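Local structure of coronin (Toxoplasma gondii, 4OZU) at residues Tyr24-Leu29 with Ile66-Ala71; Thr43-Ala48 with Ile60-Asp65; Gly149-Thr154 with Gln172-Ser177. The protein probably binds actin filaments, as the coronin family does, this chain being its WD40-repeat beta-propeller domain. One frame throughout, in Å; residues are numbered along the deposited sequence.

Contact 1: residues Tyr24-Leu29 with Ile66-Ala71; sequences YSDLRL and IGRNPA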
loop_
_atom_site.group_PDB
_atom_site.type_symbol
_atom_site.label_atom_id
_atom_site.label_comp_id
_atom_site.label_asym_id
_atom_site.label_seq_id
_atom_site.Cartn_x
_atom_site.Cartn_y
_atom_site.Cartn_z
ATOM N N TYR A 24 9.698 9.329 -15.462
ATOM C CA TYR A 24 10.774 8.352 -15.454
ATOM C C TYR A 24 10.568 7.537 -16.723
ATOM O O TYR A 24 9.579 6.818 -16.834
ATOM C CB TYR A 24 10.741 7.469 -14.201
ATOM C CG TYR A 24 10.604 8.241 -12.905
ATOM C CD1 TYR A 24 9.357 8.649 -12.442
ATOM C CD2 TYR A 24 11.723 8.560 -12.142
ATOM C CE1 TYR A 24 9.227 9.355 -11.259
ATOM C CE2 TYR A 24 11.607 9.266 -10.959
ATOM C CZ TYR A 24 10.355 9.659 -10.520
ATOM O OH TYR A 24 10.242 10.363 -9.351
ATOM N N SER A 25 11.472 7.668 -17.691
ATOM C CA SER A 25 11.258 7.061 -19.002
ATOM C C SER A 25 12.431 6.191 -19.457
ATOM O O SER A 25 13.479 6.144 -18.810
ATOM C CB SER A 25 10.978 8.150 -20.045
ATOM O OG SER A 25 12.098 8.996 -20.228
ATOM N N ASP A 26 12.221 5.501 -20.575
ATOM C CA ASP A 26 13.174 4.539 -21.118
ATOM C C ASP A 26 13.477 3.429 -20.117
ATOM O O ASP A 26 14.597 2.919 -20.023
ATOM C CB ASP A 26 14.454 5.250 -21.560
ATOM C CG ASP A 26 14.363 5.757 -22.985
ATOM O OD1 ASP A 26 14.086 4.942 -23.892
ATOM O OD2 ASP A 26 14.544 6.971 -23.201
ATOM N N LEU A 27 12.446 3.045 -19.378
ATOM C CA LEU A 27 12.542 1.924 -18.462
ATOM C C LEU A 27 12.152 0.638 -19.181
ATOM O O LEU A 27 11.610 0.680 -20.278
ATOM C CB LEU A 27 11.643 2.149 -17.249
ATOM C CG LEU A 27 11.840 3.468 -16.493
ATOM C CD1 LEU A 27 10.820 3.568 -15.360
ATOM C CD2 LEU A 27 13.259 3.588 -15.961
ATOM N N ARG A 28 12.441 -0.497 -18.550
ATOM C CA ARG A 28 12.030 -1.811 -19.038
ATOM C C ARG A 28 11.238 -2.515 -17.943
ATOM O O ARG A 28 11.787 -3.316 -17.186
ATOM C CB ARG A 28 13.246 -2.647 -19.439
ATOM C CG ARG A 28 13.867 -2.263 -20.777
ATOM C CD ARG A 28 13.139 -2.912 -21.947
ATOM N NE ARG A 28 13.072 -4.368 -21.815
ATOM C CZ ARG A 28 14.011 -5.216 -22.235
ATOM N NH1 ARG A 28 15.116 -4.773 -22.824
ATOM N NH2 ARG A 28 13.843 -6.520 -22.061
ATOM N N LEU A 29 9.950 -2.206 -17.860
ATOM C CA LEU A 29 9.129 -2.635 -16.730
ATOM C C LEU A 29 8.280 -3.861 -17.038
ATOM O O LEU A 29 7.850 -4.071 -18.171
ATOM C CB LEU A 29 8.221 -1.492 -16.289
ATOM C CG LEU A 29 8.961 -0.221 -15.871
ATOM C CD1 LEU A 29 7.979 0.911 -15.641
ATOM C CD2 LEU A 29 9.788 -0.485 -14.622
ATOM N N ILE A 66 14.375 12.065 -11.732
ATOM C CA ILE A 66 13.376 11.915 -12.775
ATOM C C ILE A 66 14.008 12.223 -14.132
ATOM O O ILE A 66 15.011 12.940 -14.216
ATOM C CB ILE A 66 12.159 12.833 -12.514
ATOM C CG1 ILE A 66 10.984 12.436 -13.415
ATOM C CG2 ILE A 66 12.537 14.300 -12.696
ATOM C CD1 ILE A 66 9.622 12.816 -12.846
ATOM N N GLY A 67 13.427 11.663 -15.188
ATOM C CA GLY A 67 13.898 11.902 -16.540
ATOM C C GLY A 67 14.191 10.627 -17.309
ATOM O O GLY A 67 13.787 9.531 -16.914
ATOM N N ARG A 68 14.902 10.790 -18.418
ATOM C CA ARG A 68 15.189 9.696 -19.337
ATOM C C ARG A 68 16.320 8.809 -18.831
ATOM O O ARG A 68 17.272 9.291 -18.212
ATOM C CB ARG A 68 15.537 10.258 -20.725
ATOM C CG ARG A 68 16.108 9.230 -21.695
ATOM C CD ARG A 68 15.813 9.570 -23.154
ATOM N NE ARG A 68 16.492 10.774 -23.613
ATOM C CZ ARG A 68 16.394 11.260 -24.848
ATOM N NH1 ARG A 68 15.641 10.652 -25.755
ATOM N NH2 ARG A 68 17.048 12.360 -25.179
ATOM N N ASN A 69 16.187 7.513 -19.112
ATOM C CA ASN A 69 17.179 6.488 -18.779
ATOM C C ASN A 69 17.887 6.731 -17.448
ATOM O O ASN A 69 19.110 6.875 -17.402
ATOM C CB ASN A 69 18.213 6.378 -19.904
ATOM C CG ASN A 69 19.017 5.093 -19.831
ATOM O OD1 ASN A 69 18.626 4.136 -19.158
ATOM N ND2 ASN A 69 20.146 5.062 -20.527
ATOM N N PRO A 70 17.113 6.778 -16.356
ATOM C CA PRO A 70 17.675 7.012 -15.023
ATOM C C PRO A 70 18.518 5.831 -14.560
ATOM O O PRO A 70 18.429 4.752 -15.148
ATOM C CB PRO A 70 16.435 7.187 -14.147
ATOM C CG PRO A 70 15.395 6.375 -14.826
ATOM C CD PRO A 70 15.670 6.489 -16.300
ATOM N N ALA A 71 19.330 6.036 -13.529
ATOM C CA ALA A 71 20.137 4.957 -12.971
ATOM C C ALA A 71 19.240 3.941 -12.278
ATOM O O ALA A 71 18.580 4.256 -11.286
ATOM C CB ALA A 71 21.165 5.504 -12.002
#
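From its CB outward, the Tyr24 side chain runs with CG beside the backbone N and anti to the carbonyl carbon (chi1 -49°), which brings one ring face under Ile66. CD2 and CE2 pass beneath the backbone end of Ile66, Tyr24 CE2 lying 3.7 Å from Ile66 CA. Across the ring, Tyr24 CE1 lies 3.8 Å from Ile66 CD1, the tip of the isoleucine. Ile66 CG1 sits almost on the ring normal, 3.9 Å from the Tyr24 ring centroid and 5° off the perpendicular, a CH-pi contact over the face. At the far end Tyr24 OH hydrogen-bonds to Leu63 O. The backbones run parallel here: Ser25 N donates to Gly67 O at 3.1 Å and 168°, approaching from above the carbonyl plane. Asn69 N adds only a weak bond to Ser25 O, so the pairing fades within two residues. Beyond it Leu27 CD2 rests on the proline ring, 3.7 Å from Pro70 CG, the two side chains crossing at about a right angle, while Leu61 of strand 58-62 touches both. This short parallel pairing adds strand 67-68 to the edge of the sheet containing strands 16-25 and 343-350, a cross-link between neighbouring blades of the WD40 beta-propeller.

Contact 2: residues Thr43-Ala48 with Ile60-Asp65; sequences TEYIAA and ILRLAD. With ACT (acetate ion), chain C.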
loop_
_atom_site.group_PDB
_atom_site.type_symbol
_atom_site.label_atom_id
_atom_site.label_comp_id
_atom_site.label_asym_id
_atom_site.label_seq_id
_atom_site.Cartn_x
_atom_site.Cartn_y
_atom_site.Cartn_z
ATOM N N THR A 43 10.656 7.453 0.817
ATOM C CA THR A 43 10.965 8.868 0.643
ATOM C C THR A 43 12.127 9.092 -0.320
ATOM O O THR A 43 12.363 10.222 -0.735
ATOM C CB THR A 43 11.301 9.549 1.980
ATOM O OG1 THR A 43 12.414 8.892 2.599
ATOM C CG2 THR A 43 10.098 9.512 2.910
ATOM N N GLU A 44 12.830 8.019 -0.684
ATOM C CA GLU A 44 14.059 8.126 -1.475
ATOM C C GLU A 44 14.009 7.324 -2.772
ATOM O O GLU A 44 14.524 7.774 -3.800
ATOM C CB GLU A 44 15.254 7.658 -0.638
ATOM C CG GLU A 44 16.614 7.729 -1.325
ATOM C CD GLU A 44 17.216 9.118 -1.282
ATOM O OE1 GLU A 44 16.518 10.060 -0.848
ATOM O OE2 GLU A 44 18.393 9.265 -1.676
ATOM N N TYR A 45 13.396 6.145 -2.722
ATOM C CA TYR A 45 13.482 5.181 -3.821
ATOM C C TYR A 45 12.129 4.769 -4.382
ATOM O O TYR A 45 11.102 4.850 -3.711
ATOM C CB TYR A 45 14.214 3.909 -3.373
ATOM C CG TYR A 45 15.567 4.153 -2.761
ATOM C CD1 TYR A 45 16.588 4.718 -3.504
ATOM C CD2 TYR A 45 15.833 3.796 -1.444
ATOM C CE1 TYR A 45 17.827 4.952 -2.956
ATOM C CE2 TYR A 45 17.075 4.019 -0.884
ATOM C CZ TYR A 45 18.067 4.603 -1.649
ATOM O OH TYR A 45 19.314 4.839 -1.122
ATOM N N ILE A 46 12.164 4.305 -5.624
ATOM C CA ILE A 46 11.038 3.653 -6.268
ATOM C C ILE A 46 11.458 2.222 -6.590
ATOM O O ILE A 46 12.551 2.012 -7.108
ATOM C CB ILE A 46 10.626 4.369 -7.579
ATOM C CG1 ILE A 46 10.243 5.828 -7.312
ATOM C CG2 ILE A 46 9.483 3.633 -8.263
ATOM C CD1 ILE A 46 10.193 6.679 -8.573
ATOM N N ALA A 47 10.602 1.250 -6.289
ATOM C CA ALA A 47 10.840 -0.130 -6.697
ATOM C C ALA A 47 9.860 -0.493 -7.801
ATOM O O ALA A 47 8.658 -0.268 -7.665
ATOM C CB ALA A 47 10.694 -1.079 -5.516
ATOM N N ALA A 48 10.370 -1.051 -8.893
ATOM C CA ALA A 48 9.522 -1.490 -9.996
ATOM C C ALA A 48 10.041 -2.804 -10.586
ATOM O O ALA A 48 11.178 -2.861 -11.055
ATOM C CB ALA A 48 9.454 -0.415 -11.073
ATOM N N ILE A 60 15.484 -0.449 -9.009
ATOM C CA ILE A 60 15.464 0.531 -7.929
ATOM C C ILE A 60 15.922 1.889 -8.457
ATOM O O ILE A 60 17.083 2.065 -8.847
ATOM C CB ILE A 60 16.351 0.091 -6.734
ATOM C CG1 ILE A 60 15.848 -1.229 -6.144
ATOM C CG2 ILE A 60 16.380 1.166 -5.650
ATOM C CD1 ILE A 60 14.456 -1.162 -5.536
ATOM N N LEU A 61 14.986 2.835 -8.477
ATOM C CA LEU A 61 15.231 4.188 -8.963
ATOM C C LEU A 61 15.238 5.152 -7.795
ATOM O O LEU A 61 14.577 4.906 -6.787
ATOM C CB LEU A 61 14.152 4.619 -9.958
ATOM C CG LEU A 61 14.055 3.940 -11.324
ATOM C CD1 LEU A 61 13.608 2.494 -11.212
ATOM C CD2 LEU A 61 13.093 4.728 -12.196
ATOM N N ARG A 62 15.964 6.253 -7.926
ATOM C CA ARG A 62 15.840 7.333 -6.957
ATOM C C ARG A 62 14.671 8.225 -7.353
ATOM O O ARG A 62 14.564 8.655 -8.500
ATOM C CB ARG A 62 17.135 8.139 -6.860
ATOM C CG ARG A 62 18.289 7.346 -6.259
ATOM C CD ARG A 62 19.467 8.230 -5.867
ATOM N NE ARG A 62 19.101 9.195 -4.830
ATOM C CZ ARG A 62 18.891 10.495 -5.033
ATOM N NH1 ARG A 62 19.019 11.031 -6.243
ATOM N NH2 ARG A 62 18.558 11.272 -4.010
ATOM N N LEU A 63 13.789 8.484 -6.388
ATOM C CA LEU A 63 12.610 9.316 -6.596
ATOM C C LEU A 63 12.976 10.674 -7.198
ATOM O O LEU A 63 12.273 11.192 -8.065
ATOM C CB LEU A 63 11.873 9.495 -5.264
ATOM C CG LEU A 63 10.538 10.232 -5.251
ATOM C CD1 LEU A 63 9.501 9.496 -6.060
ATOM C CD2 LEU A 63 10.068 10.404 -3.818
ATOM N N ALA A 64 14.099 11.231 -6.756
ATOM C CA ALA A 64 14.514 12.562 -7.175
ATOM C C ALA A 64 15.069 12.595 -8.600
ATOM O O ALA A 64 15.040 13.639 -9.260
ATOM C CB ALA A 64 15.549 13.105 -6.206
ATOM N N ASP A 65 15.573 11.463 -9.075
ATOM C CA ASP A 65 16.256 11.422 -10.366
ATOM C C ASP A 65 15.284 11.126 -11.501
ATOM O O ASP A 65 15.356 10.081 -12.150
ATOM C CB ASP A 65 17.377 10.380 -10.338
ATOM C CG ASP A 65 18.518 10.775 -9.411
ATOM O OD1 ASP A 65 18.675 11.987 -9.134
ATOM O OD2 ASP A 65 19.261 9.874 -8.963
HETATM C C ACT C . 11.837 6.272 4.651
HETATM O O ACT C . 12.785 7.073 4.787
HETATM O OXT ACT C . 11.077 6.481 3.684
HETATM C CH3 ACT C . 11.623 5.132 5.599
HETATM O O HOH W 1 15.397 10.345 -4.297
#
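Glu44 and Arg62 lie side by side and point the same way, yet their carboxylate and guanidinium planes are turned 63° apart. Arg62 grips side-on with NE and NH2, both to Glu44 OE2, which lies in the guanidinium plane but is met from above its own carboxylate plane; this salt bridge measures 3.1 Å from Glu44 OE2 to Arg62 NH2. A second salt bridge, Arg62 NH1 to Asp65 OD2 at 3.0 Å, completes a Glu44-Arg62-Asp65 network, in which two carboxylates fix the rotation of the guanidinium and would stabilise its charge. The Tyr45 ring stands nearly perpendicular to the guanidinium, at 86°; Glu44 CG covers one ring face and Leu61 O lies in plane at the ring edge. Ile46 and Leu63 cross at about a right angle, Ile46 CD1 meeting Leu63 CD1 at 3.8 Å, and Tyr24 packs against Ile46 from strand 16-25. Ala47 CB and Ile60 CD1 touch at 3.8 Å, on the sheet face away from Ile46 and Leu61. The backbone register is fixed by Ile46 N to Leu61 O at 2.7 Å and the return bond from Leu61 N to Ile46 O at 2.9 Å. Beyond the strands, Leu63 N donates to Glu44 O, where the type I turn Arg62-Asp65 begins. The axes of 45-48 and 60-62 run at 152° to each other, as in the antiparallel beta hairpin that strands 45-49 and 58-62 form within one propeller blade.

Contact 3: residues Gly149-Thr154 with Gln172-Ser177; sequences GCFDGT and QESLLS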
loop_
_atom_site.group_PDB
_atom_site.type_symbol
_atom_site.label_atom_id
_atom_site.label_comp_id
_atom_site.label_asym_id
_atom_site.label_seq_id
_atom_site.Cartn_x
_atom_site.Cartn_y
_atom_site.Cartn_z
ATOM N N GLY A 149 0.812 -12.972 2.906
ATOM C CA GLY A 149 -0.356 -13.726 2.491
ATOM C C GLY A 149 -0.020 -14.657 1.343
ATOM O O GLY A 149 0.626 -14.270 0.363
ATOM N N CYS A 150 -0.471 -15.898 1.469
ATOM C CA CYS A 150 -0.127 -16.956 0.535
ATOM C C CYS A 150 -1.334 -17.340 -0.314
ATOM O O CYS A 150 -2.475 -17.237 0.124
ATOM C CB CYS A 150 0.400 -18.170 1.310
ATOM S SG CYS A 150 0.871 -19.579 0.315
ATOM N N PHE A 151 -1.071 -17.777 -1.536
ATOM C CA PHE A 151 -2.116 -18.232 -2.441
ATOM C C PHE A 151 -2.923 -19.394 -1.849
ATOM O O PHE A 151 -4.052 -19.646 -2.274
ATOM C CB PHE A 151 -1.484 -18.641 -3.770
ATOM C CG PHE A 151 -2.470 -19.041 -4.830
ATOM C CD1 PHE A 151 -3.371 -18.125 -5.347
ATOM C CD2 PHE A 151 -2.468 -20.330 -5.333
ATOM C CE1 PHE A 151 -4.266 -18.496 -6.336
ATOM C CE2 PHE A 151 -3.359 -20.707 -6.318
ATOM C CZ PHE A 151 -4.258 -19.789 -6.821
ATOM N N ASP A 152 -2.350 -20.099 -0.874
ATOM C CA ASP A 152 -3.022 -21.270 -0.300
ATOM C C ASP A 152 -3.958 -20.904 0.856
ATOM O O ASP A 152 -4.580 -21.787 1.457
ATOM C CB ASP A 152 -1.989 -22.311 0.155
ATOM C CG ASP A 152 -1.243 -21.909 1.418
ATOM O OD1 ASP A 152 -1.432 -20.793 1.939
ATOM O OD2 ASP A 152 -0.432 -22.731 1.891
ATOM N N GLY A 153 -4.038 -19.609 1.162
ATOM C CA GLY A 153 -4.937 -19.090 2.183
ATOM C C GLY A 153 -4.292 -18.780 3.523
ATOM O O GLY A 153 -4.966 -18.312 4.447
ATOM N N THR A 154 -2.990 -19.024 3.634
ATOM C CA THR A 154 -2.270 -18.774 4.879
ATOM C C THR A 154 -1.803 -17.334 4.996
ATOM O O THR A 154 -1.194 -16.789 4.072
ATOM C CB THR A 154 -1.027 -19.670 5.012
ATOM O OG1 THR A 154 -1.393 -21.038 4.829
ATOM C CG2 THR A 154 -0.387 -19.513 6.385
ATOM N N GLN A 172 -9.573 -21.182 4.077
ATOM C CA GLN A 172 -9.797 -22.239 3.104
ATOM C C GLN A 172 -9.547 -21.790 1.661
ATOM O O GLN A 172 -9.224 -22.613 0.806
ATOM C CB GLN A 172 -11.220 -22.779 3.232
ATOM C CG GLN A 172 -11.538 -23.342 4.603
ATOM C CD GLN A 172 -12.871 -24.068 4.641
ATOM O OE1 GLN A 172 -13.214 -24.810 3.720
ATOM N NE2 GLN A 172 -13.631 -23.854 5.710
ATOM N N GLU A 173 -9.696 -20.494 1.394
ATOM C CA GLU A 173 -9.561 -19.970 0.036
ATOM C C GLU A 173 -8.398 -18.990 -0.074
ATOM O O GLU A 173 -7.910 -18.485 0.933
ATOM C CB GLU A 173 -10.862 -19.296 -0.398
ATOM C CG GLU A 173 -12.043 -20.254 -0.466
ATOM C CD GLU A 173 -11.850 -21.352 -1.493
ATOM O OE1 GLU A 173 -11.492 -21.030 -2.647
ATOM O OE2 GLU A 173 -12.055 -22.537 -1.150
ATOM N N SER A 174 -7.957 -18.743 -1.306
ATOM C CA SER A 174 -6.780 -17.913 -1.564
ATOM C C SER A 174 -6.951 -16.494 -1.046
ATOM O O SER A 174 -8.041 -15.935 -1.098
ATOM C CB SER A 174 -6.473 -17.858 -3.064
ATOM O OG SER A 174 -6.339 -19.158 -3.612
ATOM N N LEU A 175 -5.859 -15.916 -0.566
ATOM C CA LEU A 175 -5.839 -14.511 -0.169
ATOM C C LEU A 175 -5.779 -13.577 -1.378
ATOM O O LEU A 175 -5.148 -13.892 -2.387
ATOM C CB LEU A 175 -4.655 -14.253 0.751
ATOM C CG LEU A 175 -4.885 -14.815 2.152
ATOM C CD1 LEU A 175 -3.595 -15.340 2.746
ATOM C CD2 LEU A 175 -5.499 -13.738 3.037
ATOM N N LEU A 176 -6.437 -12.424 -1.260
ATOM C CA LEU A 176 -6.494 -11.441 -2.339
ATOM C C LEU A 176 -5.946 -10.094 -1.872
ATOM O O LEU A 176 -5.525 -9.271 -2.690
ATOM C CB LEU A 176 -7.931 -11.275 -2.839
ATOM C CG LEU A 176 -8.536 -12.464 -3.588
ATOM C CD1 LEU A 176 -10.022 -12.259 -3.795
ATOM C CD2 LEU A 176 -7.835 -12.665 -4.919
ATOM N N SER A 177 -5.950 -9.872 -0.562
ATOM C CA SER A 177 -5.325 -8.684 0.005
ATOM C C SER A 177 -5.109 -8.878 1.497
ATOM O O SER A 177 -5.799 -9.672 2.138
ATOM C CB SER A 177 -6.175 -7.438 -0.260
ATOM O OG SER A 177 -7.319 -7.403 0.571
#
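Two successive blades of the WD40 propeller meet here: the type I turn Cys150-Gly153, which links strands 145-150 and 154-159, packs against the chain leading into strand 175-180. Leu175 has the most surface buried by the contact. Its CG lies anti to the carbonyl carbon, and chi2 at 145° departs from a staggered position, carrying CD1 into the mouth of the hairpin. There Leu175 CD1 comes within 3.1 Å of Thr154 O and also meets Cys150 N, the acceptor and donor of the bond that closes the hairpin, so the methyl sits tightly against backbone already paired. Cys189 and Thr191 of strand 187-191 also touch this leucine. Gly149 CA adds a further contact, 3.6 Å from Leu175 CD1.

Ser174 comes next in buried surface. Its hydroxyl lies over one face of the Phe151 ring, offset toward the rim, while Lys132 makes a cation-pi contact with that ring. CG anti to the backbone N (chi1 -176°) sets the ring against the hydroxyl that the Phe151 carbonyl also accepts from. At the end of the turn Asp152 OD1 accepts from Thr154 N at 2.9 Å, an Asx turn. Glu173 O and Leu175 N are buried without a partner in the model. The direct polar link between the segments is Ser174 OG donating to Phe151 O at 2.7 Å, in the carbonyl plane with a C=O...donor angle of 156°.

How the contacts relate
Contacts 1 and 2 are neighbours, their centres 11 Å apart, and the hairpin of contact 2 is nested along the chain inside the loop that contact 1 closes. The two share an interface: besides the polar link through the tyrosine hydroxyl of contact 1, Leu29 CD2 meets Ala48 CB at 3.6 Å and Pro70 CB packs 3.7 Å from Asp65 O. Contact 3 stands apart, with centres about 34 Å from contact 1 and 30 Å from contact 2, across the chain's centre from the latter. Contacts 1 and 3 each bridge blades, whereas contact 2 is internal to one. The acetate at Thr43 in contact 2 probably comes from the crystallisation liquor.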